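Local coordinates for protein inositol-1-monophosphatase (Thermotoga maritima, PDB 2P3N) that removes phosphate from inositol monophosphates and fructose 1,6-bisphosphate with the help of magnesium, working as a homotetramer, at residues D79-D82 with G83-N86; G151-V154 with D155-G158; E241-K244 with V245-V249. One frame throughout, in Å; residues are numbered along the deposited sequence.

Contact 1: D79-D82 with G83-N86; sequences DPID and GTIN. With MG (magnesium ion), chain E.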
ATOM      1  N   ASP A  79      -4.085  23.564  -2.411  1.00 31.85           N
ATOM      2  CA  ASP A  79      -5.184  23.004  -3.166  1.00 34.36           C
ATOM      3  C   ASP A  79      -5.594  21.808  -2.311  1.00 36.97           C
ATOM      4  O   ASP A  79      -4.934  20.765  -2.319  1.00 37.54           O
ATOM      5  CB  ASP A  79      -4.781  22.562  -4.571  1.00 27.05           C
ATOM      6  CG  ASP A  79      -5.996  22.197  -5.424  1.00 22.74           C
ATOM      7  OD1 ASP A  79      -5.921  22.260  -6.671  1.00 26.12           O
ATOM      8  OD2 ASP A  79      -7.036  21.842  -4.838  1.00 24.13           O
ATOM      9  N   PRO A  80      -6.673  21.967  -1.524  1.00 35.37           N
ATOM     10  CA  PRO A  80      -7.159  20.890  -0.658  1.00 32.70           C
ATOM     11  C   PRO A  80      -7.409  19.571  -1.405  1.00 31.03           C
ATOM     12  O   PRO A  80      -7.118  18.499  -0.884  1.00 32.93           O
ATOM     13  CB  PRO A  80      -8.425  21.493  -0.036  1.00 31.97           C
ATOM     14  CG  PRO A  80      -8.893  22.484  -1.085  1.00 29.42           C
ATOM     15  CD  PRO A  80      -7.594  23.121  -1.496  1.00 32.46           C
ATOM     16  N   ILE A  81      -7.957  19.641  -2.614  1.00 27.34           N
ATOM     17  CA  ILE A  81      -8.186  18.430  -3.399  1.00 29.69           C
ATOM     18  C   ILE A  81      -8.041  18.759  -4.860  1.00 29.96           C
ATOM     19  O   ILE A  81      -8.932  19.361  -5.451  1.00 32.60           O
ATOM     20  CB  ILE A  81      -9.601  17.818  -3.219  1.00 22.78           C
ATOM     21  CG1 ILE A  81      -9.820  17.371  -1.773  1.00 20.19           C
ATOM     22  CG2 ILE A  81      -9.747  16.622  -4.151  1.00 21.49           C
ATOM     23  CD1 ILE A  81     -11.186  16.782  -1.498  1.00 17.05           C
ATOM     24  N   ASP A  82      -6.910  18.378  -5.441  1.00 31.95           N
ATOM     25  CA  ASP A  82      -6.690  18.627  -6.856  1.00 33.42           C
ATOM     26  C   ASP A  82      -7.215  17.394  -7.586  1.00 32.77           C
ATOM     27  O   ASP A  82      -6.579  16.346  -7.599  1.00 34.44           O
ATOM     28  CB  ASP A  82      -5.200  18.847  -7.130  1.00 31.43           C
ATOM     29  CG  ASP A  82      -4.917  19.194  -8.585  1.00 36.88           C
ATOM     30  OD1 ASP A  82      -3.745  19.481  -8.916  1.00 42.46           O
ATOM     31  OD2 ASP A  82      -5.862  19.178  -9.400  1.00 39.97           O
ATOM     32  N   GLY A  83      -8.395  17.517  -8.177  1.00 30.72           N
ATOM     33  CA  GLY A  83      -8.985  16.386  -8.869  1.00 30.02           C
ATOM     34  C   GLY A  83     -10.234  15.974  -8.109  1.00 32.12           C
ATOM     35  O   GLY A  83     -10.476  14.790  -7.869  1.00 32.32           O
ATOM     36  N   THR A  84     -11.030  16.972  -7.732  1.00 32.17           N
ATOM     37  CA  THR A  84     -12.258  16.757  -6.976  1.00 30.53           C
ATOM     38  C   THR A  84     -13.264  15.849  -7.689  1.00 33.21           C
ATOM     39  O   THR A  84     -14.022  15.113  -7.037  1.00 30.93           O
ATOM     40  CB  THR A  84     -12.929  18.108  -6.638  1.00 28.22           C
ATOM     41  OG1 THR A  84     -11.984  18.953  -5.962  1.00 25.20           O
ATOM     42  CG2 THR A  84     -14.136  17.891  -5.740  1.00 27.88           C
ATOM     43  N   ILE A  85     -13.269  15.888  -9.021  1.00 34.39           N
ATOM     44  CA  ILE A  85     -14.187  15.051  -9.793  1.00 31.71           C
ATOM     45  C   ILE A  85     -13.801  13.595  -9.595  1.00 29.73           C
ATOM     46  O   ILE A  85     -14.639  12.757  -9.276  1.00 31.44           O
ATOM     47  CB  ILE A  85     -14.132  15.408 -11.296  1.00 37.04           C
ATOM     48  CG1 ILE A  85     -14.746  16.793 -11.513  1.00 39.75           C
ATOM     49  CG2 ILE A  85     -14.844  14.342 -12.119  1.00 41.11           C
ATOM     50  CD1 ILE A  85     -14.614  17.325 -12.920  1.00 41.94           C
ATOM     51  N   ASN A  86     -12.520  13.303  -9.791  1.00 29.38           N
ATOM     52  CA  ASN A  86     -12.009  11.954  -9.608  1.00 27.85           C
ATOM     53  C   ASN A  86     -12.344  11.509  -8.195  1.00 28.12           C
ATOM     54  O   ASN A  86     -12.922  10.440  -7.978  1.00 27.79           O
ATOM     55  CB  ASN A  86     -10.495  11.945  -9.782  1.00 27.16           C
ATOM     56  CG  ASN A  86     -10.075  11.811 -11.217  1.00 24.77           C
ATOM     57  OD1 ASN A  86      -8.890  11.889 -11.532  1.00 31.65           O
ATOM     58  ND2 ASN A  86     -11.040  11.597 -12.103  1.00 33.65           N
TER
HETATM   59 MG    MG E1758      -8.957  21.397  -5.747  1.00 32.37          MG
HETATM   60  O   HOH W   1      -8.438  21.601  -7.782  1.00 24.47           O
HETATM   61  O   HOH W   2     -10.051  21.424  -3.766  1.00 31.68           O
HETATM   62  O   HOH W   3     -10.681  21.184  -6.605  1.00 21.70           O
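Thr-84 OG1 sits where several oxygens converge: a magnesium-bound water donates to it at 2.7 Å, Asp-42 OD1 is hydrogen-bonded to it, and Ile-81 O lies 3.1 Å from Thr-84 OG1. Ile-81 also meets the threonine through carbon: its CG2 branch comes within 3.7 Å of Thr-84 OG1, the two side chains crossing at about a right angle. Magnesium itself takes Ile-81 O at 2.1 Å and Asp-79 OD2 at 2.2 Å. Three waters and Glu-65 OE1 bring the ligands to six, in a nearly octahedral shell where the water held by Thr-84 stands across the metal from Asp-79 OD2. With CG anti to the backbone N (chi1 -170°), the carboxylate of Asp-79 reaches the ion through OD2, while its OD1 accepts a 2.8 Å bond from another bound water; the third water accepts from Ile-81 N. Two of the three protein ligands, and a partner for each bound water, thus come from this one short run of chain, an instance of the DPxDGT signature of inositol monophosphatases. Gly-83, the N-cap of the helix that follows, has backbone angles at which a CB would jam against Asp-82 O. As in related enzymes, Asp-82, Gly-83 and Thr-84 probably bind the substrate. Asp-82 turns its carboxylate to Ala-178 N, near Asp-201, consistent with a second magnesium site. Strand 74-79 ends here, the neighbouring strand 95-102 supplies backbone bonds from Ser-95 and Ser-97, helix 40-56 packs on Pro-80 and Ile-81, and helix 199-211 approaches both aspartates.

Contact 2: G151-V154 with D155-G158; sequences GSYV and DFTG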
ATOM      1  N   GLY A 151      -5.188  18.228 -19.599  1.00 45.83           N
ATOM      2  CA  GLY A 151      -6.335  18.237 -18.704  1.00 48.52           C
ATOM      3  C   GLY A 151      -7.607  18.430 -19.512  1.00 49.32           C
ATOM      4  O   GLY A 151      -7.544  18.897 -20.648  1.00 51.39           O
ATOM      5  N   SER A 152      -8.758  18.077 -18.951  1.00 52.55           N
ATOM      6  CA  SER A 152     -10.013  18.230 -19.678  1.00 61.45           C
ATOM      7  C   SER A 152     -10.449  19.686 -19.815  1.00 68.47           C
ATOM      8  O   SER A 152     -11.011  20.268 -18.888  1.00 68.90           O
ATOM      9  CB  SER A 152     -11.113  17.435 -18.990  1.00 57.84           C
ATOM     10  OG  SER A 152     -10.746  16.073 -18.896  1.00 66.75           O
ATOM     11  N   TYR A 153     -10.198  20.267 -20.981  1.00 74.88           N
ATOM     12  CA  TYR A 153     -10.558  21.655 -21.224  1.00 81.32           C
ATOM     13  C   TYR A 153     -11.620  21.784 -22.294  1.00 85.65           C
ATOM     14  O   TYR A 153     -12.046  20.799 -22.891  1.00 84.75           O
ATOM     15  CB  TYR A 153      -9.328  22.456 -21.645  1.00 84.67           C
ATOM     16  CG  TYR A 153      -8.153  22.253 -20.726  1.00 88.51           C
ATOM     17  CD1 TYR A 153      -8.269  22.491 -19.358  1.00 89.76           C
ATOM     18  CD2 TYR A 153      -6.931  21.797 -21.218  1.00 89.68           C
ATOM     19  CE1 TYR A 153      -7.196  22.279 -18.499  1.00 90.87           C
ATOM     20  CE2 TYR A 153      -5.850  21.581 -20.366  1.00 89.87           C
ATOM     21  CZ  TYR A 153      -5.992  21.823 -19.009  1.00 89.77           C
ATOM     22  OH  TYR A 153      -4.935  21.612 -18.157  1.00 87.19           O
ATOM     23  N   VAL A 154     -12.027  23.025 -22.524  1.00 91.14           N
ATOM     24  CA  VAL A 154     -13.038  23.371 -23.511  1.00 94.16           C
ATOM     25  C   VAL A 154     -12.896  22.559 -24.801  1.00 94.09           C
ATOM     26  O   VAL A 154     -13.247  21.382 -24.844  1.00 98.08           O
ATOM     27  CB  VAL A 154     -12.968  24.901 -23.814  1.00 98.96           C
ATOM     28  CG1 VAL A 154     -11.575  25.278 -24.319  1.00 98.67           C
ATOM     29  CG2 VAL A 154     -14.046  25.299 -24.806  1.00102.01           C
ATOM     30  N   ASP A 155     -12.381  23.191 -25.847  1.00 87.67           N
ATOM     31  CA  ASP A 155     -12.199  22.540 -27.131  1.00 82.38           C
ATOM     32  C   ASP A 155     -10.737  22.173 -27.295  1.00 77.97           C
ATOM     33  O   ASP A 155     -10.367  21.436 -28.208  1.00 75.77           O
ATOM     34  CB  ASP A 155     -12.607  23.490 -28.256  1.00 83.63           C
ATOM     35  CG  ASP A 155     -14.100  23.766 -28.281  1.00 86.34           C
ATOM     36  OD1 ASP A 155     -14.649  24.219 -27.256  1.00 93.09           O
ATOM     37  OD2 ASP A 155     -14.729  23.531 -29.335  1.00 85.91           O
ATOM     38  N   PHE A 156      -9.913  22.705 -26.399  1.00 73.94           N
ATOM     39  CA  PHE A 156      -8.473  22.477 -26.408  1.00 69.52           C
ATOM     40  C   PHE A 156      -8.083  21.002 -26.397  1.00 66.72           C
ATOM     41  O   PHE A 156      -7.401  20.512 -27.302  1.00 65.77           O
ATOM     42  CB  PHE A 156      -7.851  23.172 -25.200  1.00 70.83           C
ATOM     43  CG  PHE A 156      -6.365  23.056 -25.139  1.00 73.50           C
ATOM     44  CD1 PHE A 156      -5.761  21.883 -24.701  1.00 73.12           C
ATOM     45  CD2 PHE A 156      -5.562  24.119 -25.542  1.00 76.08           C
ATOM     46  CE1 PHE A 156      -4.378  21.766 -24.666  1.00 75.73           C
ATOM     47  CE2 PHE A 156      -4.175  24.017 -25.514  1.00 78.61           C
ATOM     48  CZ  PHE A 156      -3.579  22.837 -25.074  1.00 79.38           C
ATOM     49  N   THR A 157      -8.505  20.308 -25.347  1.00 64.14           N
ATOM     50  CA  THR A 157      -8.212  18.896 -25.176  1.00 59.45           C
ATOM     51  C   THR A 157      -8.413  18.116 -26.464  1.00 58.62           C
ATOM     52  O   THR A 157      -7.445  17.785 -27.143  1.00 58.04           O
ATOM     53  CB  THR A 157      -9.095  18.291 -24.067  1.00 55.34           C
ATOM     54  OG1 THR A 157      -8.781  18.914 -22.815  1.00 49.73           O
ATOM     55  CG2 THR A 157      -8.858  16.801 -23.953  1.00 57.57           C
ATOM     56  N   GLY A 158      -9.671  17.832 -26.790  1.00 61.51           N
ATOM     57  CA  GLY A 158      -9.989  17.081 -27.995  1.00 67.39           C
ATOM     58  C   GLY A 158      -9.164  17.438 -29.217  1.00 70.46           C
ATOM     59  O   GLY A 158      -8.838  16.570 -30.026  1.00 70.47           O
TER
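Thr-157 OG1 accepts a nearly straight hydrogen bond from Tyr-153 N, 2.7 Å long with an angle of 171° at the hydrogen, so the first turn of a helix closes back on the loop leading into it. The hydroxyl can face the loop because OG1 stands anti to the carbonyl carbon of its own residue (chi1 -64°). Beside this polar link, Tyr-153 and Phe-156 lie side by side and form an offset edge-to-face pair: the tyrosine edge is directed at the phenylalanine face, with planes at 78° and centroids 5.7 Å apart. Their closest carbons, Tyr-153 CD2 and Phe-156 CD1, are 3.7 Å apart. One face of the tyrosine ring carries Gly-151 O, 3.0 Å above the plane and offset toward the rim. Further out, Trp-195 meets the Phe-156 ring and also touches Tyr-153, while the Phe-160 ring meets that of Phe-156 with the planes nearly parallel. Ile-161 of a second subunit packs on Thr-157. Val-154 touches Arg-196, a probable substrate-binding residue. The whole turn is the first connection of a beta-alpha-beta crossover, in which strand 147-150 passes through helix 156-167 to the adjacent parallel strand 170-172.

Contact 3: E241-K244 with V245-V249; sequences EVVK and VVNEV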
ATOM      1  N   GLU A 241       9.037  21.044 -29.568  1.00 59.94           N
ATOM      2  CA  GLU A 241       8.188  20.187 -30.384  1.00 64.08           C
ATOM      3  C   GLU A 241       6.739  20.346 -29.908  1.00 66.69           C
ATOM      4  O   GLU A 241       5.792  20.239 -30.700  1.00 66.06           O
ATOM      5  CB  GLU A 241       8.644  18.726 -30.266  1.00 64.75           C
ATOM      6  CG  GLU A 241       9.457  18.217 -31.463  1.00 67.19           C
ATOM      7  CD  GLU A 241      10.511  17.165 -31.091  1.00 70.23           C
ATOM      8  OE1 GLU A 241      11.586  17.545 -30.565  1.00 63.92           O
ATOM      9  OE2 GLU A 241      10.264  15.959 -31.323  1.00 74.76           O
ATOM     10  N   VAL A 242       6.585  20.623 -28.612  1.00 65.96           N
ATOM     11  CA  VAL A 242       5.271  20.815 -27.993  1.00 66.76           C
ATOM     12  C   VAL A 242       4.796  22.279 -28.081  1.00 66.14           C
ATOM     13  O   VAL A 242       3.640  22.541 -28.427  1.00 63.91           O
ATOM     14  CB  VAL A 242       5.288  20.349 -26.498  1.00 64.36           C
ATOM     15  CG1 VAL A 242       3.996  20.744 -25.795  1.00 60.50           C
ATOM     16  CG2 VAL A 242       5.461  18.837 -26.430  1.00 55.09           C
ATOM     17  N   VAL A 243       5.685  23.226 -27.782  1.00 68.85           N
ATOM     18  CA  VAL A 243       5.327  24.639 -27.845  1.00 73.21           C
ATOM     19  C   VAL A 243       4.592  24.911 -29.153  1.00 75.51           C
ATOM     20  O   VAL A 243       3.591  25.623 -29.176  1.00 75.86           O
ATOM     21  CB  VAL A 243       6.573  25.561 -27.787  1.00 74.34           C
ATOM     22  CG1 VAL A 243       6.133  27.011 -27.776  1.00 77.50           C
ATOM     23  CG2 VAL A 243       7.403  25.262 -26.547  1.00 76.35           C
ATOM     24  N   LYS A 244       5.081  24.320 -30.238  1.00 76.48           N
ATOM     25  CA  LYS A 244       4.464  24.516 -31.546  1.00 77.96           C
ATOM     26  C   LYS A 244       3.055  23.951 -31.624  1.00 78.02           C
ATOM     27  O   LYS A 244       2.100  24.680 -31.869  1.00 79.63           O
ATOM     28  CB  LYS A 244       5.305  23.864 -32.649  1.00 77.76           C
ATOM     29  CG  LYS A 244       4.895  24.293 -34.064  1.00 75.15           C
ATOM     30  CD  LYS A 244       4.936  23.142 -35.073  1.00 71.91           C
ATOM     31  CE  LYS A 244       3.722  22.216 -34.931  1.00 68.14           C
ATOM     32  NZ  LYS A 244       2.436  22.924 -35.208  1.00 63.82           N
ATOM     33  N   VAL A 245       2.933  22.644 -31.427  1.00 77.69           N
ATOM     34  CA  VAL A 245       1.636  21.978 -31.506  1.00 76.64           C
ATOM     35  C   VAL A 245       0.561  22.644 -30.662  1.00 74.55           C
ATOM     36  O   VAL A 245      -0.609  22.666 -31.041  1.00 72.74           O
ATOM     37  CB  VAL A 245       1.734  20.502 -31.070  1.00 78.47           C
ATOM     38  CG1 VAL A 245       0.394  19.807 -31.281  1.00 73.54           C
ATOM     39  CG2 VAL A 245       2.836  19.804 -31.853  1.00 81.61           C
ATOM     40  N   VAL A 246       0.960  23.182 -29.514  1.00 73.06           N
ATOM     41  CA  VAL A 246       0.019  23.841 -28.621  1.00 72.46           C
ATOM     42  C   VAL A 246      -0.537  25.123 -29.245  1.00 73.09           C
ATOM     43  O   VAL A 246      -1.751  25.350 -29.234  1.00 71.36           O
ATOM     44  CB  VAL A 246       0.688  24.168 -27.282  1.00 70.92           C
ATOM     45  CG1 VAL A 246      -0.286  24.897 -26.377  1.00 72.08           C
ATOM     46  CG2 VAL A 246       1.152  22.886 -26.628  1.00 71.40           C
ATOM     47  N   ASN A 247       0.352  25.953 -29.786  1.00 76.87           N
ATOM     48  CA  ASN A 247      -0.045  27.204 -30.436  1.00 79.29           C
ATOM     49  C   ASN A 247      -0.757  26.892 -31.749  1.00 80.59           C
ATOM     50  O   ASN A 247      -1.569  27.674 -32.236  1.00 82.42           O
ATOM     51  CB  ASN A 247       1.186  28.082 -30.694  1.00 83.02           C
ATOM     52  CG  ASN A 247       1.741  28.700 -29.418  1.00 85.78           C
ATOM     53  OD1 ASN A 247       2.958  28.811 -29.240  1.00 86.55           O
ATOM     54  ND2 ASN A 247       0.846  29.122 -28.528  1.00 83.66           N
ATOM     55  N   GLU A 248      -0.443  25.736 -32.320  1.00 80.98           N
ATOM     56  CA  GLU A 248      -1.070  25.301 -33.553  1.00 81.08           C
ATOM     57  C   GLU A 248      -2.555  25.100 -33.243  1.00 82.29           C
ATOM     58  O   GLU A 248      -3.426  25.457 -34.039  1.00 82.22           O
ATOM     59  CB  GLU A 248      -0.442  23.984 -34.007  1.00 82.69           C
ATOM     60  CG  GLU A 248      -0.916  23.481 -35.356  1.00 85.57           C
ATOM     61  CD  GLU A 248      -0.381  22.094 -35.678  1.00 87.27           C
ATOM     62  OE1 GLU A 248      -0.910  21.099 -35.127  1.00 80.46           O
ATOM     63  OE2 GLU A 248       0.575  21.999 -36.479  1.00 91.54           O
ATOM     64  N   VAL A 249      -2.828  24.535 -32.068  1.00 85.35           N
ATOM     65  CA  VAL A 249      -4.193  24.268 -31.607  1.00 88.07           C
ATOM     66  C   VAL A 249      -4.859  25.542 -31.099  1.00 87.58           C
ATOM     67  O   VAL A 249      -6.056  25.759 -31.304  1.00 86.55           O
ATOM     68  CB  VAL A 249      -4.209  23.244 -30.438  1.00 91.65           C
ATOM     69  CG1 VAL A 249      -5.645  22.922 -30.037  1.00 91.76           C
ATOM     70  CG2 VAL A 249      -3.471  21.991 -30.832  1.00 89.49           C
TER
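Charge pairs Lys-244 with Glu-248 one helical turn on: Lys-244 NZ and Glu-248 OE2 form a salt bridge modelled at 2.4 Å, a length too short to be taken literally. The lysine chain starts out pointing opposite its own amide nitrogen (chi1 -167°), then bends through its outer torsions until the ammonium group reaches the carboxylate, the two side chains crossing obliquely. With an alanine at Glu-248, the Lys-244 ammonium would probably lose its mate here and its bent chain be free to swing away. The backbone beneath is regular helix. Val-246 N donates to Val-242 O over 3.0 Å, and Glu-248 N to Lys-244 O over 2.8 Å; a weak bond from Asn-247 N to Val-243 O belongs to the same ladder. Apolar contact follows the same spacing, with Val-242 CG1 and Val-246 CG2 3.7 Å apart. Val-245 CG2 lies 3.2 Å from Glu-241 O, and the side chain also touches Arg-163 and Arg-167 of helix 156-167. Phe-191 and Val-193 of strand 191-195 take up Val-242, and Phe-219 touches Val-246. Together the contacts describe an amphipathic helix: Val-242, Val-245, Val-246 and Val-249 are buried and give it a hydrophobic side, while the lysine-glutamate pair probably offsets charge on the more exposed side, where Arg-163 also reaches Glu-248.

How the contacts relate
The three contacts follow one another along the chain. Contact 1 lies at the end of strand 74-79 of the seven-stranded sheet; contacts 2 and 3 belong to the other part of the fold, built round the five-stranded sheet. Centres of contacts 1 and 2 are about 18 Å apart, those of contacts 1 and 3 about 27 Å. Contacts 2 and 3, with centres about 14 Å apart, meet directly: Phe-156 CE2 packs 4.1 Å from Val-246 CG1. Contacts 1 and 2 each touch the second subunit, unlike contact 3. Of the three, contact 1 alone binds magnesium, with Glu-65 from elsewhere in the chain, while contact 2 leads from strand 147-150 into helix 156-167, which packs with helix 239-253 beside strand 191-195.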